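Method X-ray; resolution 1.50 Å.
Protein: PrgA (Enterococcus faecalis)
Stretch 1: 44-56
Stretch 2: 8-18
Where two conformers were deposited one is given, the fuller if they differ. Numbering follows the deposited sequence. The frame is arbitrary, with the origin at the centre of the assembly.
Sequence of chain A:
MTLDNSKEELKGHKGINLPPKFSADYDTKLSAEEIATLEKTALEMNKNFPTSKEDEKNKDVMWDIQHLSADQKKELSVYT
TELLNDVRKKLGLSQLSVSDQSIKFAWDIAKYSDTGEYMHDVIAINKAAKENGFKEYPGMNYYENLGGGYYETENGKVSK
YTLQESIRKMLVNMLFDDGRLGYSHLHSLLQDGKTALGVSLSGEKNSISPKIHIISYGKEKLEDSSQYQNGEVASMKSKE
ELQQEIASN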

# COMPACT_ATOMS: atom_id res chain seq x y z
N GLU A 44 -6.51 -18.02 -1.79
CA GLU A 44 -7.08 -18.90 -0.74
C GLU A 44 -6.37 -18.69 0.60
O GLU A 44 -7.04 -18.57 1.61
CB GLU A 44 -7.01 -20.35 -1.21
CG GLU A 44 -7.39 -21.37 -0.15
CD GLU A 44 -8.82 -21.29 0.36
OE1 GLU A 44 -9.64 -20.64 -0.31
OE2 GLU A 44 -9.13 -21.93 1.43
N MET A 45 -5.04 -18.68 0.60
CA MET A 45 -4.21 -18.68 1.82
C MET A 45 -4.22 -17.28 2.46
O MET A 45 -3.77 -17.16 3.60
CB MET A 45 -2.77 -19.12 1.49
CG MET A 45 -2.69 -20.59 1.11
SD MET A 45 -3.16 -21.65 2.53
CE MET A 45 -4.67 -22.40 1.92
N ASN A 46 -4.76 -16.28 1.76
CA ASN A 46 -4.83 -14.89 2.29
C ASN A 46 -6.27 -14.36 2.31
O ASN A 46 -6.44 -13.12 2.39
CB ASN A 46 -3.95 -13.99 1.44
CG ASN A 46 -2.49 -14.26 1.69
OD1 ASN A 46 -1.98 -13.96 2.77
ND2 ASN A 46 -1.82 -14.87 0.71
N LYS A 47 -7.28 -15.21 2.31
CA LYS A 47 -8.68 -14.72 2.20
C LYS A 47 -9.17 -14.16 3.54
O LYS A 47 -10.07 -13.30 3.48
CB LYS A 47 -9.59 -15.81 1.65
CG LYS A 47 -9.90 -16.95 2.59
CD LYS A 47 -10.85 -17.98 2.04
CE LYS A 47 -11.45 -18.86 3.12
NZ LYS A 47 -12.12 -20.02 2.49
N ASN A 48 -8.65 -14.64 4.67
CA ASN A 48 -9.14 -14.31 6.03
C ASN A 48 -8.27 -13.17 6.55
O ASN A 48 -7.08 -13.31 6.52
CB ASN A 48 -9.12 -15.51 6.97
CG ASN A 48 -10.03 -16.60 6.47
OD1 ASN A 48 -9.58 -17.65 6.01
ND2 ASN A 48 -11.32 -16.31 6.40
N PHE A 49 -8.87 -12.06 6.93
CA PHE A 49 -8.15 -10.97 7.65
C PHE A 49 -7.82 -11.43 9.06
O PHE A 49 -8.73 -11.65 9.89
CB PHE A 49 -8.99 -9.71 7.68
CG PHE A 49 -8.25 -8.53 8.24
CD1 PHE A 49 -7.09 -8.08 7.66
CD2 PHE A 49 -8.76 -7.83 9.32
CE1 PHE A 49 -6.41 -6.98 8.16
CE2 PHE A 49 -8.09 -6.73 9.81
CZ PHE A 49 -6.91 -6.32 9.24
N PRO A 50 -6.53 -11.58 9.40
CA PRO A 50 -6.13 -12.06 10.72
C PRO A 50 -6.51 -11.02 11.78
O PRO A 50 -6.14 -9.87 11.62
CB PRO A 50 -4.63 -12.25 10.61
CG PRO A 50 -4.40 -12.33 9.16
CD PRO A 50 -5.37 -11.36 8.54
N THR A 51 -7.23 -11.45 12.81
CA THR A 51 -7.84 -10.55 13.83
C THR A 51 -7.40 -10.94 15.25
O THR A 51 -7.43 -12.15 15.58
CB THR A 51 -9.36 -10.55 13.63
OG1 THR A 51 -9.83 -11.89 13.78
CG2 THR A 51 -9.78 -10.01 12.28
N SER A 52 -6.96 -9.97 16.05
CA SER A 52 -6.68 -10.13 17.50
C SER A 52 -7.76 -9.39 18.28
O SER A 52 -8.65 -8.80 17.63
CB SER A 52 -5.31 -9.60 17.82
OG SER A 52 -5.29 -8.19 17.77
N LYS A 53 -7.74 -9.42 19.62
CA LYS A 53 -8.80 -8.69 20.39
C LYS A 53 -8.56 -7.19 20.22
O LYS A 53 -9.55 -6.45 20.11
CB LYS A 53 -8.91 -9.18 21.84
CG LYS A 53 -10.04 -10.20 22.05
CD LYS A 53 -10.01 -11.00 23.35
CE LYS A 53 -10.25 -10.15 24.58
NZ LYS A 53 -9.92 -10.89 25.82
N GLU A 54 -7.30 -6.77 20.05
CA GLU A 54 -6.98 -5.36 19.70
C GLU A 54 -7.75 -4.96 18.42
O GLU A 54 -8.29 -3.84 18.37
CB GLU A 54 -5.47 -5.19 19.58
CG GLU A 54 -5.00 -3.86 18.98
CD GLU A 54 -5.39 -2.58 19.71
OE1 GLU A 54 -6.12 -2.65 20.73
OE2 GLU A 54 -4.96 -1.49 19.24
N ASP A 55 -7.84 -5.84 17.42
CA ASP A 55 -8.55 -5.53 16.15
C ASP A 55 -10.05 -5.37 16.38
O ASP A 55 -10.66 -4.51 15.73
CB ASP A 55 -8.30 -6.60 15.09
CG ASP A 55 -6.88 -6.62 14.58
OD1 ASP A 55 -6.38 -5.56 14.10
OD2 ASP A 55 -6.29 -7.70 14.63
N GLU A 56 -10.65 -6.15 17.27
CA GLU A 56 -12.11 -6.03 17.57
C GLU A 56 -12.38 -4.61 18.09
O GLU A 56 -13.38 -4.02 17.65
CB GLU A 56 -12.55 -7.15 18.50
CG GLU A 56 -12.38 -8.53 17.88
CD GLU A 56 -13.35 -8.87 16.75
OE1 GLU A 56 -14.22 -8.02 16.45
OE2 GLU A 56 -13.25 -10.00 16.18
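Stretch 2 (8-18) EELKGHKGINL

The most unusual feature of this contact is an asparagine, Asn46, whose side chain pairs with the backbone of Asn17 as a strand edge would. Asn46 turns its amide onto that backbone and satisfies both of its polar groups: Asn17 N donates to Asn46 OD1 at 2.8 Å, and Asn46 ND2 donates to Asn17 O at 2.9 Å, both nearly linear at 171° and 170°. One carboxamide thus reads the N-H and the C=O of a single residue in an extended segment, a pairing that needs no sheet. Asn17 replies with its own side chain, Asn17 ND2 donating to Met45 O at 3.0 Å with a more bent angle of 145°. Both asparagines are m at chi1 and both point their CA-to-CB bonds toward the partner stretch. Asn46 CA lies 6.3 Å from Asn17 CA.

From this clamp the stretches run in opposite senses. As stretch 1 advances from Asn46 to Thr51, stretch 2 is met in reverse, from Asn17 back to Gly12; the chains part around Asn48 and close again to 4.4 Å between Thr51 CA and Gly12 CA. Neither segment is a regular element here, so the contact has no helix or strand axis to cross. Stretch 2 begins with helical backbone angles at 9-12, closes a type I turn from Leu10 to His13, and then leads through Lys14 and Gly15 into the extended Ile16-Leu18.

The close approach depends on glycine: a CB placed on Gly12 would lie 2.8 Å from Ser52 CB, a clash. Beside it, Pro50 packs against main chain, with Pro50 CB 3.2 Å from His13 O and 3.4 Å from Lys11 O.

The second polar anchor is Lys14, the residue of stretch 2 most covered by stretch 1. Its CA-to-CB bond points sideways, but the chain, m at chi1, then t, t and finally p, carries its ammonium to stretch 1. There Lys14 NZ forms a salt bridge to Asp55 OD2 at 2.6 Å, donates to Pro50 O at 3.1 Å, and also bonds its own stretch through Gly12 O at 2.8 Å. Its aliphatic part is not idle, since Lys14 CE rests 3.5 Å from Phe49 CZ.

Asp55 does double duty. The same oxygen accepts from the backbone of the N-cap residue, Ser52 N to Asp55 OD2 at 2.8 Å, so one carboxylate both braces the start of the helix and receives the lysine. The rule is economical: side chains read backbone at one end, and a shared charge gathers loop and helix start at the other.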

# COMPACT_ATOMS: atom_id res chain seq x y z
N GLU A 8 -4.08 -13.64 20.65
CA GLU A 8 -2.60 -13.86 20.57
C GLU A 8 -2.00 -13.22 19.32
O GLU A 8 -2.71 -13.03 18.30
CB GLU A 8 -2.24 -15.34 20.54
CG GLU A 8 -2.35 -16.03 21.88
CD GLU A 8 -1.81 -17.45 21.85
OE1 GLU A 8 -1.05 -17.77 20.91
OE2 GLU A 8 -2.15 -18.23 22.78
N GLU A 9 -0.69 -12.97 19.40
CA GLU A 9 0.16 -12.29 18.40
C GLU A 9 0.08 -13.02 17.05
O GLU A 9 0.03 -12.34 16.00
CB GLU A 9 1.59 -12.22 18.93
CG GLU A 9 2.57 -11.51 18.01
CD GLU A 9 3.84 -11.04 18.70
OE1 GLU A 9 3.87 -11.11 19.95
OE2 GLU A 9 4.79 -10.62 18.01
N LEU A 10 0.09 -14.35 17.06
CA LEU A 10 0.23 -15.13 15.81
C LEU A 10 -1.12 -15.19 15.10
O LEU A 10 -1.11 -14.95 13.90
CB LEU A 10 0.82 -16.52 16.08
CG LEU A 10 2.35 -16.58 16.01
CD1 LEU A 10 2.87 -17.91 16.56
CD2 LEU A 10 2.87 -16.38 14.59
N LYS A 11 -2.24 -15.43 15.79
CA LYS A 11 -3.58 -15.50 15.11
C LYS A 11 -3.91 -14.15 14.45
O LYS A 11 -4.57 -14.17 13.37
CB LYS A 11 -4.70 -15.93 16.06
CG LYS A 11 -5.18 -14.89 17.05
CD LYS A 11 -6.19 -15.44 18.06
CE LYS A 11 -5.60 -16.48 18.99
NZ LYS A 11 -6.48 -16.72 20.16
N GLY A 12 -3.43 -13.05 15.05
CA GLY A 12 -3.69 -11.67 14.59
C GLY A 12 -2.61 -11.16 13.64
O GLY A 12 -2.78 -10.05 13.10
N HIS A 13 -1.55 -11.93 13.40
CA HIS A 13 -0.39 -11.47 12.59
C HIS A 13 -0.90 -11.29 11.17
O HIS A 13 -1.43 -12.26 10.60
CB HIS A 13 0.80 -12.44 12.63
CG HIS A 13 2.06 -11.89 12.07
ND1 HIS A 13 2.20 -11.61 10.73
CD2 HIS A 13 3.26 -11.58 12.63
CE1 HIS A 13 3.44 -11.14 10.51
NE2 HIS A 13 4.10 -11.13 11.66
N LYS A 14 -0.70 -10.11 10.59
CA LYS A 14 -1.35 -9.74 9.30
C LYS A 14 -0.40 -9.93 8.12
O LYS A 14 -0.77 -9.57 7.03
CB LYS A 14 -1.87 -8.31 9.42
CG LYS A 14 -3.17 -8.25 10.21
CD LYS A 14 -3.48 -6.92 10.74
CE LYS A 14 -4.60 -6.90 11.76
NZ LYS A 14 -4.32 -7.76 12.94
N GLY A 15 0.74 -10.58 8.33
CA GLY A 15 1.70 -10.84 7.25
C GLY A 15 1.03 -11.56 6.09
O GLY A 15 0.16 -12.44 6.30
N ILE A 16 1.43 -11.20 4.89
CA ILE A 16 0.90 -11.83 3.67
C ILE A 16 1.57 -13.18 3.50
O ILE A 16 2.83 -13.28 3.55
CB ILE A 16 1.06 -10.89 2.46
CG1 ILE A 16 0.24 -9.62 2.72
CG2 ILE A 16 0.61 -11.59 1.19
CD1 ILE A 16 0.66 -8.51 1.84
N ASN A 17 0.78 -14.19 3.24
CA ASN A 17 1.33 -15.56 3.11
C ASN A 17 1.77 -15.80 1.67
O ASN A 17 0.92 -15.68 0.76
CB ASN A 17 0.28 -16.58 3.52
CG ASN A 17 -0.16 -16.37 4.95
OD1 ASN A 17 0.69 -16.36 5.84
ND2 ASN A 17 -1.46 -16.16 5.16
N LEU A 18 3.06 -16.04 1.44
CA LEU A 18 3.54 -16.15 0.05
C LEU A 18 3.39 -17.58 -0.38
O LEU A 18 3.68 -18.54 0.34
CB LEU A 18 4.99 -15.70 -0.10
CG LEU A 18 5.27 -14.27 0.33
CD1 LEU A 18 6.71 -13.91 0.07
CD2 LEU A 18 4.33 -13.30 -0.34